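Local coordinates for protein copper-containing nitrite reductase (Hyphomicrobium denitrificans 1NES1, PDB 6TFD) that probably catalyses the copper-dependent reduction of nitrite to nitric oxide, taking its electron from cytochrome c, at residues A[30-35]-A[66-71]; A[164-169]-A[207-212]; A[149-154]-A[340-345]. All coordinates share one frame; numbering follows the deposited sequence.

Interaction 1. Residues A[30-35]-A[66-71]; sequences VVFTLR and ETVQIN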
loop_
_atom_site.group_PDB
_atom_site.type_symbol
_atom_site.label_atom_id
_atom_site.label_comp_id
_atom_site.label_asym_id
_atom_site.label_seq_id
_atom_site.Cartn_x
_atom_site.Cartn_y
_atom_site.Cartn_z
ATOM N N VAL A 30 -25.948 -21.755 13.663
ATOM C CA VAL A 30 -25.716 -21.217 12.294
ATOM C C VAL A 30 -25.208 -19.774 12.460
ATOM O O VAL A 30 -25.882 -18.942 13.116
ATOM C CB VAL A 30 -26.974 -21.348 11.403
ATOM C CG1 VAL A 30 -28.181 -20.671 12.011
ATOM C CG2 VAL A 30 -26.771 -20.857 9.966
ATOM N N VAL A 31 -24.031 -19.501 11.912
ATOM C CA VAL A 31 -23.255 -18.261 12.173
ATOM C C VAL A 31 -23.164 -17.438 10.890
ATOM O O VAL A 31 -22.869 -18.015 9.826
ATOM C CB VAL A 31 -21.859 -18.620 12.694
ATOM C CG1 VAL A 31 -21.085 -17.384 13.131
ATOM C CG2 VAL A 31 -21.972 -19.628 13.828
ATOM N N PHE A 32 -23.407 -16.132 11.013
ATOM C CA PHE A 32 -23.227 -15.124 9.942
ATOM C C PHE A 32 -22.375 -13.977 10.485
ATOM O O PHE A 32 -22.559 -13.548 11.637
ATOM C CB PHE A 32 -24.587 -14.622 9.465
ATOM C CG PHE A 32 -25.552 -15.706 9.066
ATOM C CD1 PHE A 32 -25.504 -16.259 7.799
ATOM C CD2 PHE A 32 -26.518 -16.154 9.947
ATOM C CE1 PHE A 32 -26.387 -17.260 7.431
ATOM C CE2 PHE A 32 -27.412 -17.145 9.577
ATOM C CZ PHE A 32 -27.340 -17.704 8.323
ATOM N N THR A 33 -21.436 -13.504 9.683
ATOM C CA THR A 33 -20.594 -12.329 10.009
ATOM C C THR A 33 -20.921 -11.215 9.014
ATOM O O THR A 33 -21.008 -11.498 7.804
ATOM C CB THR A 33 -19.114 -12.716 9.997
ATOM O OG1 THR A 33 -18.983 -13.929 10.745
ATOM C CG2 THR A 33 -18.237 -11.622 10.563
ATOM N N LEU A 34 -21.140 -10.003 9.510
ATOM C CA LEU A 34 -21.486 -8.842 8.665
ATOM C C LEU A 34 -20.468 -7.756 8.961
ATOM O O LEU A 34 -20.330 -7.410 10.150
ATOM C CB LEU A 34 -22.902 -8.362 9.000
ATOM C CG LEU A 34 -24.027 -9.358 8.735
ATOM C CD1 LEU A 34 -25.359 -8.720 9.076
ATOM C CD2 LEU A 34 -24.026 -9.832 7.286
ATOM N N ARG A 35 -19.786 -7.257 7.929
ATOM C CA ARG A 35 -18.945 -6.044 8.077
ATOM C C ARG A 35 -19.688 -4.847 7.454
ATOM O O ARG A 35 -20.177 -4.971 6.317
ATOM C CB ARG A 35 -17.558 -6.291 7.485
ATOM C CG ARG A 35 -16.596 -5.135 7.714
ATOM C CD ARG A 35 -15.188 -5.398 7.199
ATOM N NE ARG A 35 -14.382 -6.022 8.252
ATOM C CZ ARG A 35 -13.937 -7.276 8.252
ATOM N NH1 ARG A 35 -14.179 -8.080 7.230
ATOM N NH2 ARG A 35 -13.237 -7.715 9.284
ATOM N N GLU A 66 -33.531 -23.336 14.476
ATOM C CA GLU A 66 -32.052 -23.175 14.594
ATOM C C GLU A 66 -31.736 -22.019 15.557
ATOM O O GLU A 66 -32.574 -21.115 15.759
ATOM C CB GLU A 66 -31.405 -23.009 13.215
ATOM C CG GLU A 66 -31.359 -24.307 12.410
ATOM C CD GLU A 66 -30.748 -24.251 11.017
ATOM O OE1 GLU A 66 -30.789 -23.162 10.376
ATOM O OE2 GLU A 66 -30.251 -25.318 10.556
ATOM N N THR A 67 -30.585 -22.104 16.211
ATOM C CA THR A 67 -29.973 -21.007 16.991
ATOM C C THR A 67 -29.101 -20.208 16.023
ATOM O O THR A 67 -28.245 -20.825 15.324
ATOM C CB THR A 67 -29.207 -21.560 18.196
ATOM O OG1 THR A 67 -30.137 -22.287 18.989
ATOM C CG2 THR A 67 -28.598 -20.473 19.052
ATOM N N VAL A 68 -29.329 -18.895 15.969
ATOM C CA VAL A 68 -28.712 -17.964 14.981
ATOM C C VAL A 68 -27.767 -17.059 15.761
ATOM O O VAL A 68 -28.216 -16.479 16.775
ATOM C CB VAL A 68 -29.793 -17.168 14.226
ATOM C CG1 VAL A 68 -29.211 -16.116 13.296
ATOM C CG2 VAL A 68 -30.699 -18.112 13.450
ATOM N N GLN A 69 -26.502 -17.025 15.340
ATOM C CA GLN A 69 -25.447 -16.131 15.882
ATOM C C GLN A 69 -25.080 -15.189 14.741
ATOM O O GLN A 69 -24.817 -15.695 13.616
ATOM C CB GLN A 69 -24.236 -16.934 16.360
ATOM C CG GLN A 69 -23.187 -16.122 17.114
ATOM C CD GLN A 69 -21.882 -16.867 17.333
ATOM O OE1 GLN A 69 -21.866 -18.024 17.744
ATOM N NE2 GLN A 69 -20.764 -16.201 17.080
ATOM N N ILE A 70 -25.161 -13.883 14.990
ATOM C CA ILE A 70 -24.778 -12.839 14.003
ATOM C C ILE A 70 -23.632 -12.043 14.620
ATOM O O ILE A 70 -23.813 -11.527 15.742
ATOM C CB ILE A 70 -25.973 -11.940 13.637
ATOM C CG1 ILE A 70 -27.050 -12.713 12.873
ATOM C CG2 ILE A 70 -25.514 -10.706 12.855
ATOM C CD1 ILE A 70 -28.347 -11.939 12.709
ATOM N N ASN A 71 -22.512 -11.969 13.908
ATOM C CA ASN A 71 -21.325 -11.168 14.296
ATOM C C ASN A 71 -21.288 -9.873 13.471
ATOM O O ASN A 71 -20.995 -9.952 12.244
ATOM C CB ASN A 71 -20.046 -11.968 14.068
ATOM C CG ASN A 71 -20.096 -13.347 14.682
ATOM O OD1 ASN A 71 -20.462 -13.513 15.852
ATOM N ND2 ASN A 71 -19.701 -14.334 13.893
#
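N71 O receives the backbone N-H of L34 at 2.7 Å, the shortest polar bond of the contact, and the CA of T33 leans on the same oxygen. F32 O is held likewise, by N71 N at 2.8 Å and by a CA-H contact from I70. F32 N in turn donates to Q69 O, Q69 N to V30 O and V30 N to T67 O, joining strand 30-35 to strand 67-71 in parallel, 19° apart. On the face of V31, Q69, T33 and N71, Q69 and N71 bond to each other along their strand, and N71 reaches across to T33. The N71 carboxamide has CG anti to the backbone carbonyl carbon (chi1 -50°), which places ND2 for a nearly straight in-plane bond of 3.3 Å to T33 OG1. Its OD1 accepts from Q69 NE2 at 3.0 Å on a lone pair. Y318 of the second subunit, weakly bonded through OH to Q69 NE2, also packs on N71 at this subunit boundary. The other face is apolar: V30 CG1 lies beside V68 CG2 (3.9 Å), V68 CG1 comes to the edge of the F32 ring, and V62 of strand 60-63 packs on all three. Parallel pairing of the first and third strands of the sheet is characteristic of the cupredoxin fold. The two bonds favour this orientation of the N71 amide and probably restrain its rotation.

Interaction 2. Residues A[164-169]-A[207-212]; sequences AKTVRI and TVELHL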
loop_
_atom_site.group_PDB
_atom_site.type_symbol
_atom_site.label_atom_id
_atom_site.label_comp_id
_atom_site.label_asym_id
_atom_site.label_seq_id
_atom_site.Cartn_x
_atom_site.Cartn_y
_atom_site.Cartn_z
ATOM N N ALA A 164 0.561 -63.539 26.826
ATOM C CA ALA A 164 1.351 -62.749 25.863
ATOM C C ALA A 164 1.493 -63.572 24.580
ATOM O O ALA A 164 1.577 -64.804 24.690
ATOM C CB ALA A 164 2.696 -62.412 26.461
ATOM N N LYS A 165 1.501 -62.919 23.415
ATOM C CA LYS A 165 1.774 -63.587 22.115
ATOM C C LYS A 165 2.150 -62.582 21.022
ATOM O O LYS A 165 2.095 -61.368 21.290
ATOM C CB LYS A 165 0.531 -64.348 21.669
ATOM C CG LYS A 165 -0.664 -63.472 21.364
ATOM C CD LYS A 165 -1.787 -64.291 20.794
ATOM C CE LYS A 165 -2.890 -63.452 20.196
ATOM N NZ LYS A 165 -3.235 -63.936 18.839
ATOM N N THR A 166 2.492 -63.102 19.838
ATOM C CA THR A 166 2.758 -62.318 18.609
ATOM C C THR A 166 1.426 -61.867 18.011
ATOM O O THR A 166 0.612 -62.732 17.663
ATOM C CB THR A 166 3.560 -63.103 17.571
ATOM O OG1 THR A 166 4.879 -63.325 18.067
ATOM C CG2 THR A 166 3.670 -62.367 16.253
ATOM N N VAL A 167 1.226 -60.556 17.887
ATOM C CA VAL A 167 0.052 -59.963 17.181
ATOM C C VAL A 167 0.584 -59.302 15.903
ATOM O O VAL A 167 1.594 -58.544 15.999
ATOM C CB VAL A 167 -0.717 -58.954 18.056
ATOM C CG1 VAL A 167 -1.892 -58.340 17.308
ATOM C CG2 VAL A 167 -1.192 -59.568 19.362
ATOM N N ARG A 168 -0.046 -59.601 14.758
ATOM C CA ARG A 168 0.273 -58.986 13.448
ATOM C C ARG A 168 -0.694 -57.815 13.225
ATOM O O ARG A 168 -1.913 -58.007 13.408
ATOM C CB ARG A 168 0.194 -60.006 12.309
ATOM C CG ARG A 168 -0.111 -59.377 10.958
ATOM C CD ARG A 168 0.275 -60.247 9.789
ATOM N NE ARG A 168 0.340 -59.443 8.582
ATOM C CZ ARG A 168 0.813 -59.852 7.408
ATOM N NH1 ARG A 168 1.269 -61.083 7.256
ATOM N NH2 ARG A 168 0.828 -59.021 6.381
ATOM N N ILE A 169 -0.147 -56.649 12.863
ATOM C CA ILE A 169 -0.908 -55.409 12.543
ATOM C C ILE A 169 -0.538 -54.957 11.124
ATOM O O ILE A 169 0.676 -54.912 10.798
ATOM C CB ILE A 169 -0.618 -54.338 13.599
ATOM C CG1 ILE A 169 -1.158 -54.769 14.965
ATOM C CG2 ILE A 169 -1.179 -52.997 13.169
ATOM C CD1 ILE A 169 -0.667 -53.915 16.107
ATOM N N THR A 207 4.304 -59.363 21.403
ATOM C CA THR A 207 5.268 -59.006 20.338
ATOM C C THR A 207 4.404 -58.545 19.158
ATOM O O THR A 207 3.461 -59.286 18.788
ATOM C CB THR A 207 6.234 -60.169 20.080
ATOM O OG1 THR A 207 7.219 -60.190 21.116
ATOM C CG2 THR A 207 6.960 -60.078 18.755
ATOM N N VAL A 208 4.640 -57.325 18.658
ATOM C CA VAL A 208 3.877 -56.747 17.513
ATOM C C VAL A 208 4.685 -56.966 16.232
ATOM O O VAL A 208 5.879 -56.559 16.212
ATOM C CB VAL A 208 3.557 -55.261 17.743
ATOM C CG1 VAL A 208 2.855 -54.652 16.541
ATOM C CG2 VAL A 208 2.732 -55.072 19.008
ATOM N N GLU A 209 4.071 -57.646 15.251
ATOM C CA GLU A 209 4.585 -57.827 13.863
ATOM C C GLU A 209 3.839 -56.812 12.989
ATOM O O GLU A 209 2.679 -57.095 12.613
ATOM C CB GLU A 209 4.400 -59.273 13.375
ATOM C CG GLU A 209 4.965 -59.570 11.985
ATOM C CD GLU A 209 4.635 -60.957 11.430
ATOM O OE1 GLU A 209 4.418 -61.097 10.214
ATOM O OE2 GLU A 209 4.604 -61.909 12.214
ATOM N N LEU A 210 4.467 -55.665 12.714
ATOM C CA LEU A 210 3.828 -54.555 11.960
ATOM C C LEU A 210 4.203 -54.615 10.480
ATOM O O LEU A 210 5.406 -54.586 10.189
ATOM C CB LEU A 210 4.269 -53.213 12.533
ATOM C CG LEU A 210 3.678 -52.039 11.774
ATOM C CD1 LEU A 210 2.283 -51.758 12.277
ATOM C CD2 LEU A 210 4.548 -50.822 11.903
ATOM N N HIS A 211 3.198 -54.635 9.604
ATOM C CA HIS A 211 3.323 -54.487 8.130
ATOM C C HIS A 211 2.799 -53.105 7.702
ATOM O O HIS A 211 1.572 -52.889 7.804
ATOM C CB HIS A 211 2.565 -55.629 7.443
ATOM C CG HIS A 211 3.191 -56.958 7.684
ATOM N ND1 HIS A 211 4.030 -57.546 6.758
ATOM C CD2 HIS A 211 3.162 -57.782 8.759
ATOM C CE1 HIS A 211 4.484 -58.686 7.249
ATOM N NE2 HIS A 211 3.971 -58.849 8.475
ATOM N N LEU A 212 3.678 -52.204 7.242
ATOM C CA LEU A 212 3.262 -50.891 6.671
ATOM C C LEU A 212 3.414 -50.926 5.143
ATOM O O LEU A 212 4.577 -51.024 4.641
ATOM C CB LEU A 212 4.079 -49.747 7.285
ATOM C CG LEU A 212 3.432 -48.359 7.184
ATOM C CD1 LEU A 212 4.021 -47.403 8.198
ATOM C CD2 LEU A 212 3.580 -47.763 5.789
#
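I169 makes the tightly packed part of the contact: its CD1 meets V208 CG1 at 3.6 Å and its CG2 meets L210 CD1, with L200 and V202 of strand 200-203 behind. Between this face and the opposite one, the backbones of 166-169 and 207-212 pair in parallel: V167 N to T207 O and E209 N to V167 O, both 2.7 Å, then I169 N to E209 O and H211 N to I169 O. This is the parallel pairing of the first and third strands of the sheet in a cupredoxin domain, here the one that follows the N-terminal copper domain. On the opposite, solvent side the packing is close at one place, where R168 lays its guanidinium flat on the imidazole of H211, centres 3.5 Å apart and planes 15° apart. NH2 sits above the middle of the ring, while NE lies 3.3 Å from CD2. An extended chain, CG anti to the backbone N (chi1 154°), spans past E209 and brings the guanidinium over H211. The ring is fixed from its edge as well: H211 NE2 donates a practically straight bond of 2.9 Å, in the ring plane, to the anti lone pair of E209 OE1. H211 ND1 has a weak bond to E246 on the neighbouring strand 246-252, and R168 NH2 forms a salt bridge with D170. E209 OE1 lies well out of the guanidinium plane, so only charge attraction links it to R168. The threonine side chains at the start of the pair are looser: T166 OG1 comes no closer than 3.9 Å to T207 CG2, and T207 N reaches K165 O from above the carbonyl plane. P448 of the third subunit packs on T166, T207 and E209.

Interaction 3. Residues A[149-154]-A[340-345]; sequences TRDPAD and RTHPLY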
loop_
_atom_site.group_PDB
_atom_site.type_symbol
_atom_site.label_atom_id
_atom_site.label_comp_id
_atom_site.label_asym_id
_atom_site.label_seq_id
_atom_site.Cartn_x
_atom_site.Cartn_y
_atom_site.Cartn_z
ATOM N N THR A 149 -13.636 -39.434 8.270
ATOM C CA THR A 149 -13.788 -39.486 9.745
ATOM C C THR A 149 -13.985 -40.936 10.213
ATOM O O THR A 149 -14.887 -41.630 9.717
ATOM C CB THR A 149 -14.829 -38.511 10.310
ATOM O OG1 THR A 149 -16.105 -39.134 10.399
ATOM C CG2 THR A 149 -14.918 -37.220 9.535
ATOM N N ARG A 150 -13.118 -41.345 11.143
ATOM C CA ARG A 150 -13.241 -42.541 12.017
ATOM C C ARG A 150 -14.485 -42.423 12.908
ATOM O O ARG A 150 -14.593 -41.429 13.639
ATOM C CB ARG A 150 -12.002 -42.605 12.911
ATOM C CG ARG A 150 -11.952 -43.814 13.835
ATOM C CD ARG A 150 -11.662 -45.120 13.114
ATOM N NE ARG A 150 -10.376 -45.053 12.432
ATOM C CZ ARG A 150 -10.011 -45.844 11.423
ATOM N NH1 ARG A 150 -10.836 -46.785 11.000
ATOM N NH2 ARG A 150 -8.838 -45.683 10.830
ATOM N N ASP A 151 -15.372 -43.423 12.907
ATOM C CA ASP A 151 -16.470 -43.481 13.898
ATOM C C ASP A 151 -15.824 -43.645 15.272
ATOM O O ASP A 151 -14.925 -44.461 15.440
ATOM C CB ASP A 151 -17.483 -44.585 13.586
ATOM C CG ASP A 151 -18.795 -44.380 14.332
ATOM O OD1 ASP A 151 -18.852 -44.715 15.522
ATOM O OD2 ASP A 151 -19.725 -43.792 13.741
ATOM N N PRO A 152 -16.239 -42.868 16.294
ATOM C CA PRO A 152 -15.679 -43.004 17.635
ATOM C C PRO A 152 -15.963 -44.378 18.272
ATOM O O PRO A 152 -15.307 -44.739 19.229
ATOM C CB PRO A 152 -16.382 -41.879 18.418
ATOM C CG PRO A 152 -17.658 -41.649 17.665
ATOM C CD PRO A 152 -17.266 -41.824 16.215
ATOM N N ALA A 153 -16.948 -45.105 17.748
ATOM C CA ALA A 153 -17.303 -46.476 18.180
ATOM C C ALA A 153 -16.439 -47.507 17.443
ATOM O O ALA A 153 -16.513 -48.684 17.816
ATOM C CB ALA A 153 -18.773 -46.734 17.936
ATOM N N ASP A 154 -15.654 -47.110 16.432
ATOM C CA ASP A 154 -14.897 -48.066 15.577
ATOM C C ASP A 154 -13.561 -48.356 16.245
ATOM O O ASP A 154 -12.552 -47.756 15.842
ATOM C CB ASP A 154 -14.728 -47.551 14.150
ATOM C CG ASP A 154 -13.803 -48.381 13.280
ATOM O OD1 ASP A 154 -13.502 -49.520 13.660
ATOM O OD2 ASP A 154 -13.385 -47.868 12.227
ATOM N N ARG A 340 -22.777 -34.495 13.149
ATOM C CA ARG A 340 -23.662 -34.865 12.012
ATOM C C ARG A 340 -23.276 -36.265 11.508
ATOM O O ARG A 340 -24.164 -37.118 11.390
ATOM C CB ARG A 340 -23.555 -33.866 10.848
ATOM C CG ARG A 340 -23.949 -32.425 11.154
ATOM C CD ARG A 340 -23.868 -31.475 9.951
ATOM N NE ARG A 340 -22.626 -31.504 9.152
ATOM C CZ ARG A 340 -21.768 -30.478 8.973
ATOM N NH1 ARG A 340 -20.686 -30.631 8.219
ATOM N NH2 ARG A 340 -21.984 -29.303 9.542
ATOM N N THR A 341 -22.013 -36.499 11.159
ATOM C CA THR A 341 -21.660 -37.706 10.373
ATOM C C THR A 341 -21.570 -38.904 11.324
ATOM O O THR A 341 -22.234 -39.877 11.058
ATOM C CB THR A 341 -20.457 -37.457 9.454
ATOM O OG1 THR A 341 -19.252 -37.309 10.202
ATOM C CG2 THR A 341 -20.653 -36.225 8.602
ATOM N N HIS A 342 -20.813 -38.836 12.414
ATOM C CA HIS A 342 -20.483 -40.031 13.233
ATOM C C HIS A 342 -20.532 -39.674 14.714
ATOM O O HIS A 342 -19.537 -39.793 15.421
ATOM C CB HIS A 342 -19.098 -40.573 12.824
ATOM C CG HIS A 342 -18.970 -41.198 11.468
ATOM N ND1 HIS A 342 -19.300 -42.524 11.214
ATOM C CD2 HIS A 342 -18.447 -40.729 10.314
ATOM C CE1 HIS A 342 -19.034 -42.820 9.961
ATOM N NE2 HIS A 342 -18.492 -41.744 9.388
ATOM N N PRO A 343 -21.677 -39.222 15.261
ATOM C CA PRO A 343 -21.728 -38.849 16.675
ATOM C C PRO A 343 -21.654 -40.112 17.548
ATOM O O PRO A 343 -21.657 -41.188 16.991
ATOM C CB PRO A 343 -23.060 -38.091 16.872
ATOM C CG PRO A 343 -23.897 -38.449 15.646
ATOM C CD PRO A 343 -22.986 -39.094 14.600
ATOM N N LEU A 344 -21.550 -39.906 18.865
ATOM C CA LEU A 344 -21.461 -40.923 19.944
ATOM C C LEU A 344 -22.870 -41.134 20.492
ATOM O O LEU A 344 -23.561 -40.105 20.767
ATOM C CB LEU A 344 -20.566 -40.427 21.087
ATOM C CG LEU A 344 -19.073 -40.275 20.802
ATOM C CD1 LEU A 344 -18.797 -38.984 20.036
ATOM C CD2 LEU A 344 -18.270 -40.274 22.101
ATOM N N TYR A 345 -23.262 -42.399 20.687
ATOM C CA TYR A 345 -24.545 -42.783 21.331
ATOM C C TYR A 345 -24.263 -43.672 22.552
ATOM O O TYR A 345 -23.376 -44.546 22.507
ATOM C CB TYR A 345 -25.445 -43.452 20.295
ATOM C CG TYR A 345 -25.802 -42.602 19.100
ATOM C CD1 TYR A 345 -26.892 -41.744 19.126
ATOM C CD2 TYR A 345 -25.074 -42.677 17.922
ATOM C CE1 TYR A 345 -27.251 -40.983 18.023
ATOM C CE2 TYR A 345 -25.414 -41.923 16.807
ATOM C CZ TYR A 345 -26.511 -41.073 16.856
ATOM O OH TYR A 345 -26.845 -40.317 15.766
HETATM O O HOH W 1 -20.568 -43.795 17.589
HETATM O O HOH W 2 -22.184 -42.408 14.587
#
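H342 ND1 donates to D151 OD2 at 2.9 Å, the one direct hydrogen bond between 149-154 and 340-345. It uses the anti lone pair and is moderately bent (148°), with the carboxylate nearly perpendicular to the imidazole. D151 holds CG anti to the backbone N (chi1 -163°), which carries the carboxylate to the histidine. Two waters add indirect links: one bridges D151 OD1 to P343 O, the other D151 OD2 to the same carbonyl. Within 149-154, D151 OD1 also accepts from A153 N, an Asx turn superposed on the type I turn D151-D154, and R150 NH1 salt-bridges D154 OD2 at 3.0 Å. Apolar contact is made by the pyrrolidine of P152, whose CG rests 3.7 Å from L344 CG and whose CD nestles against H342 O; L338 of helix 337-341 packs on both P152 and L344. The contact thus ties the linker running from the first cupredoxin domain to the second to the exit of that helix and the start of strand 344-347, in the third. Since H342 NE2 also bonds D147, both ring nitrogens face carboxylates, an arrangement that would probably favour a protonated, positively charged imidazole.

Overall arrangement
Interactions 1 and 2 are the same parallel pairing in two successive cupredoxin domains, lying on opposite sides of the chain's centre with their own centres 51 Å apart. Neither binds copper, but each lies in a domain that does: the L34 side chain of interaction 1 is about 11 Å from a copper ion and about 8 Å from that of the ligand M127, and the L210 side chain of interaction 2 is about 12 Å from another copper. Interaction 3 lies away from these sites, with its centre 27 Å from each of the others. It closes a long loop inside which interaction 2 is nested, whereas interaction 1 is complete before that loop opens.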